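Side-chain contacts in magnesium and cobalt efflux protein CorC (Pseudomonas aeruginosa, PDB 3LLB), which probably takes part in magnesium and cobalt ion transport, the chain here being its C-terminal transporter-associated domain: residues 1-4 with 10-13; 33-38 with 42-47. All blocks are in the same frame, centred on the assembly; numbering follows the deposited sequence.

Contact 1 (1-4 with 10-13); sequences SYIK and DFIV
Between I3 and K4 on one strand and F11, I12 and V13 on the other, the tight part of the contact is backbone. K4 and I12 form an antiparallel hydrogen-bonded pair: K4 N donates a hydrogen bond to I12 O at 2.8 Å, and I12 N donates one to K4 O at 2.9 Å, the second with an N-H...O angle of 160°. Each oxygen is also approached by a CA-H, that of I3 at I12 O (I3 CA to I12 O 3.2 Å) and that of F11 at K4 O, so two donors of unequal strength share each acceptor.

The strands 3-5 and 11-14 are the arms of a beta hairpin at one margin of an antiparallel sheet, with 11-14 also bonded to strand 73-80. I3 pairs with V13 without hydrogen bonds, and their side chains run alongside each other on the face covered by helix 19-26, with I3 CG2 and V13 CG2 4.1 Å apart. The chi1 of 81° carries I3 CG1 between its own N and carbonyl carbon, and from there I3 CD1 reaches F11 CD1 at 3.9 Å, meeting the ring obliquely. That ring packs edge-to-face with F26 of the helix.

The face bearing K4 and I12 is the more solvent-exposed one, on account of the lysine. There the lysine chain passes beside the isoleucine, K4 CD lying 3.9 Å from I12 CD1, before its amine end leads away from the partner strand on the exposed side of the hairpin.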
loop_
_atom_site.group_PDB
_atom_site.type_symbol
_atom_site.label_atom_id
_atom_site.label_comp_id
_atom_site.label_asym_id
_atom_site.label_seq_id
_atom_site.Cartn_x
_atom_site.Cartn_y
_atom_site.Cartn_z
ATOM N N SER A 1 -8.598 -8.947 7.837
ATOM C CA SER A 1 -8.065 -7.826 8.677
ATOM C C SER A 1 -7.283 -6.821 7.829
ATOM O O SER A 1 -7.738 -5.689 7.597
ATOM C CB SER A 1 -7.175 -8.376 9.818
ATOM O OG SER A 1 -7.949 -9.250 10.648
ATOM N N TYR A 2 -6.129 -7.214 7.320
ATOM C CA TYR A 2 -5.304 -6.250 6.588
ATOM C C TYR A 2 -5.793 -5.946 5.178
ATOM O O TYR A 2 -5.654 -4.825 4.728
ATOM C CB TYR A 2 -3.858 -6.709 6.523
ATOM C CG TYR A 2 -3.119 -6.770 7.830
ATOM C CD1 TYR A 2 -3.047 -5.658 8.670
ATOM C CD2 TYR A 2 -2.394 -7.936 8.196
ATOM C CE1 TYR A 2 -2.326 -5.708 9.880
ATOM C CE2 TYR A 2 -1.687 -8.006 9.398
ATOM C CZ TYR A 2 -1.654 -6.887 10.232
ATOM O OH TYR A 2 -0.942 -6.952 11.411
ATOM N N ILE A 3 -6.350 -6.954 4.482
ATOM C CA ILE A 3 -6.722 -6.814 3.074
ATOM C C ILE A 3 -8.200 -7.159 2.856
ATOM O O ILE A 3 -8.821 -7.995 3.602
ATOM C CB ILE A 3 -5.726 -7.635 2.113
ATOM C CG1 ILE A 3 -6.089 -9.145 2.052
ATOM C CG2 ILE A 3 -4.256 -7.273 2.489
ATOM C CD1 ILE A 3 -5.435 -10.085 0.935
ATOM N N LYS A 4 -8.780 -6.550 1.835
ATOM C CA LYS A 4 -10.118 -6.821 1.416
ATOM C C LYS A 4 -10.120 -7.011 -0.096
ATOM O O LYS A 4 -9.793 -6.135 -0.838
ATOM C CB LYS A 4 -11.089 -5.691 1.879
ATOM C CG LYS A 4 -12.496 -5.999 1.471
ATOM C CD LYS A 4 -13.424 -4.747 1.428
ATOM C CE LYS A 4 -14.851 -5.137 0.912
ATOM N NZ LYS A 4 -15.463 -4.095 -0.039
ATOM N N ASP A 10 -8.509 -6.347 -7.705
ATOM C CA ASP A 10 -7.742 -5.441 -6.854
ATOM C C ASP A 10 -8.057 -5.723 -5.385
ATOM O O ASP A 10 -8.869 -6.614 -5.025
ATOM C CB ASP A 10 -8.112 -3.995 -7.151
ATOM C CG ASP A 10 -7.742 -3.543 -8.519
ATOM O OD1 ASP A 10 -7.084 -4.290 -9.324
ATOM O OD2 ASP A 10 -8.101 -2.363 -8.767
ATOM N N PHE A 11 -7.344 -5.020 -4.518
ATOM C CA PHE A 11 -7.462 -5.217 -3.092
ATOM C C PHE A 11 -7.517 -3.862 -2.432
ATOM O O PHE A 11 -6.875 -2.917 -2.939
ATOM C CB PHE A 11 -6.266 -5.971 -2.545
ATOM C CG PHE A 11 -6.156 -7.369 -3.069
ATOM C CD1 PHE A 11 -6.729 -8.420 -2.361
ATOM C CD2 PHE A 11 -5.529 -7.614 -4.258
ATOM C CE1 PHE A 11 -6.630 -9.711 -2.858
ATOM C CE2 PHE A 11 -5.451 -8.958 -4.763
ATOM C CZ PHE A 11 -5.991 -9.933 -4.069
ATOM N N ILE A 12 -8.271 -3.763 -1.349
ATOM C CA ILE A 12 -8.101 -2.672 -0.377
ATOM C C ILE A 12 -7.095 -3.167 0.676
ATOM O O ILE A 12 -7.295 -4.203 1.274
ATOM C CB ILE A 12 -9.418 -2.194 0.284
ATOM C CG1 ILE A 12 -10.462 -1.832 -0.764
ATOM C CG2 ILE A 12 -9.106 -0.970 1.137
ATOM C CD1 ILE A 12 -11.825 -1.532 -0.182
ATOM N N VAL A 13 -6.011 -2.421 0.896
ATOM C CA VAL A 13 -4.947 -2.766 1.819
ATOM C C VAL A 13 -4.808 -1.707 2.880
ATOM O O VAL A 13 -4.662 -0.517 2.556
ATOM C CB VAL A 13 -3.646 -2.969 1.022
ATOM C CG1 VAL A 13 -2.506 -3.321 1.922
ATOM C CG2 VAL A 13 -3.811 -4.070 -0.056
#

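Contact 2 (33-38 with 42-47); sequences EEFDTV and VMSAFG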
loop_
_atom_site.group_PDB
_atom_site.type_symbol
_atom_site.label_atom_id
_atom_site.label_comp_id
_atom_site.label_asym_id
_atom_site.label_seq_id
_atom_site.Cartn_x
_atom_site.Cartn_y
_atom_site.Cartn_z
ATOM N N GLU A 33 13.305 -5.182 6.083
ATOM C CA GLU A 33 14.401 -4.492 6.798
ATOM C C GLU A 33 14.362 -2.959 6.645
ATOM O O GLU A 33 14.679 -2.228 7.596
ATOM C CB GLU A 33 15.765 -4.956 6.281
ATOM C CG GLU A 33 16.090 -6.391 6.552
ATOM C CD GLU A 33 17.334 -6.851 5.791
ATOM O OE1 GLU A 33 18.382 -6.137 5.816
ATOM O OE2 GLU A 33 17.255 -7.948 5.177
ATOM N N GLU A 34 14.030 -2.494 5.435
ATOM C CA GLU A 34 13.964 -1.046 5.137
ATOM C C GLU A 34 12.618 -0.479 5.518
ATOM O O GLU A 34 12.540 0.698 5.816
ATOM C CB GLU A 34 14.170 -0.729 3.636
ATOM C CG GLU A 34 15.397 -1.322 2.949
ATOM C CD GLU A 34 16.698 -0.745 3.427
ATOM O OE1 GLU A 34 16.708 0.408 3.967
ATOM O OE2 GLU A 34 17.718 -1.456 3.255
ATOM N N PHE A 35 11.556 -1.287 5.472
ATOM C CA PHE A 35 10.201 -0.748 5.727
ATOM C C PHE A 35 9.425 -1.496 6.732
ATOM O O PHE A 35 9.399 -2.711 6.619
ATOM C CB PHE A 35 9.375 -0.789 4.459
ATOM C CG PHE A 35 9.997 -0.080 3.321
ATOM C CD1 PHE A 35 9.882 1.306 3.225
ATOM C CD2 PHE A 35 10.680 -0.768 2.340
ATOM C CE1 PHE A 35 10.421 1.974 2.174
ATOM C CE2 PHE A 35 11.230 -0.093 1.271
ATOM C CZ PHE A 35 11.098 1.303 1.192
ATOM N N ASP A 36 8.675 -0.835 7.619
ATOM C CA ASP A 36 7.848 -1.600 8.574
ATOM C C ASP A 36 6.470 -1.879 8.038
ATOM O O ASP A 36 5.957 -2.943 8.238
ATOM C CB ASP A 36 7.669 -0.905 9.921
ATOM C CG ASP A 36 8.919 -0.962 10.786
ATOM O OD1 ASP A 36 9.743 -1.873 10.604
ATOM O OD2 ASP A 36 9.099 -0.063 11.653
ATOM N N THR A 37 5.832 -0.883 7.439
ATOM C CA THR A 37 4.437 -1.032 7.009
ATOM C C THR A 37 4.259 -0.524 5.596
ATOM O O THR A 37 5.107 0.170 5.073
ATOM C CB THR A 37 3.480 -0.283 7.942
ATOM O OG1 THR A 37 3.758 1.109 7.853
ATOM C CG2 THR A 37 3.663 -0.746 9.421
ATOM N N VAL A 38 3.184 -0.978 4.960
ATOM C CA VAL A 38 2.809 -0.545 3.613
ATOM C C VAL A 38 2.721 0.973 3.520
ATOM O O VAL A 38 3.131 1.573 2.535
ATOM C CB VAL A 38 1.497 -1.241 3.163
ATOM C CG1 VAL A 38 0.841 -0.546 1.929
ATOM C CG2 VAL A 38 1.773 -2.728 2.901
ATOM N N VAL A 42 4.746 3.319 0.945
ATOM C CA VAL A 42 4.089 4.283 0.056
ATOM C C VAL A 42 4.525 5.735 0.347
ATOM O O VAL A 42 4.819 6.503 -0.574
ATOM C CB VAL A 42 2.534 4.073 0.094
ATOM C CG1 VAL A 42 1.793 5.242 -0.385
ATOM C CG2 VAL A 42 2.113 2.794 -0.696
ATOM N N MET A 43 4.592 6.111 1.628
ATOM C CA MET A 43 4.917 7.512 2.000
ATOM C C MET A 43 6.330 7.805 1.594
ATOM O O MET A 43 6.655 8.912 1.161
ATOM C CB MET A 43 4.637 7.844 3.505
ATOM C CG MET A 43 3.239 8.263 3.754
ATOM S SD MET A 43 2.836 8.614 5.473
ATOM C CE MET A 43 3.638 10.173 5.521
ATOM N N SER A 44 7.206 6.825 1.651
ATOM C CA SER A 44 8.564 7.056 1.195
ATOM C C SER A 44 8.625 7.279 -0.309
ATOM O O SER A 44 9.332 8.156 -0.758
ATOM C CB SER A 44 9.410 5.871 1.565
ATOM O OG SER A 44 9.331 4.845 0.581
ATOM N N ALA A 45 7.865 6.497 -1.067
ATOM C CA ALA A 45 7.780 6.618 -2.520
ATOM C C ALA A 45 7.194 7.947 -2.982
ATOM O O ALA A 45 7.704 8.550 -3.899
ATOM C CB ALA A 45 7.008 5.478 -3.094
ATOM N N PHE A 46 6.188 8.456 -2.297
ATOM C CA PHE A 46 5.666 9.814 -2.522
ATOM C C PHE A 46 6.646 10.889 -2.010
ATOM O O PHE A 46 6.819 11.919 -2.651
ATOM C CB PHE A 46 4.274 10.031 -1.843
ATOM C CG PHE A 46 3.121 9.335 -2.534
ATOM C CD1 PHE A 46 2.785 9.657 -3.827
ATOM C CD2 PHE A 46 2.373 8.357 -1.879
ATOM C CE1 PHE A 46 1.735 9.021 -4.470
ATOM C CE2 PHE A 46 1.290 7.693 -2.533
ATOM C CZ PHE A 46 0.973 8.039 -3.826
ATOM N N GLY A 47 7.254 10.673 -0.836
ATOM C CA GLY A 47 8.077 11.702 -0.186
ATOM C C GLY A 47 7.295 12.822 0.454
ATOM O O GLY A 47 7.860 13.837 0.829
#
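F35 and S44 meet where the loop leading into helix 38-46 folds back against the helix's second turn. The touching atoms are F35 CE1 and S44 OG, 3.5 Å apart, with F35 CZ a little farther from S44 OG at 4.0 Å; the hydroxyl comes to the ring obliquely, and S44 CB lies beside the same ring carbon, CE1. With chi1 at 86°, OG sits between the serine's own N and carbonyl carbon, and in that position it is hydrogen-bonded to the carbonyl oxygen of L41, just under one turn back. The oxygen brought against the ring is thus already tied to the helix backbone.

The second point of contact is the opening turn of the helix itself. V42 N donates to V38 O at 2.9 Å, a nearly straight bond with an N-H...O angle of 166°. V42 CB stands 3.5 Å from V38 O, while the two valine side chains only graze, V38 CG1 to V42 CG2 being 4.4 Å.

One shell farther out, T37 fixes the start of the helix. It occupies the N-cap position, and its OG1 accepts a weak hydrogen bond from the backbone N of G40 in the first turn. At the other end F46 N bonds to V42 O, and G47 leaves the helix with positive phi. Backbone hydrogen bonds between D36 and V19 and between V38 and T17 hold the loop and the start of the helix.

F35 leans on V19 of helix 19-26, whereas V38 and V42 turn inward onto F63 of strand 61-68 and L76 of strand 73-80, seating helix 38-46 against the antiparallel sheet.

Overall arrangement
From the N terminus, contact 1 closes first, its short hairpin turning through the residues after strand 3-5 to join that strand to 11-14. The chain then runs through helix 19-26 and into the loop after it, where contact 2 opens, closing a still shorter span across residues 39-41 at the start of helix 38-46. The two follow in series, neither enclosing nor crossing the other, and their centres stand about 17 Å apart on opposite sides of the chain's centre. Both contacts touch helix 19-26 and strand 73-80: V13 and V38 both meet F22, and both contacts reach L76, V13 through its backbone and V38 and V42 through their side chains.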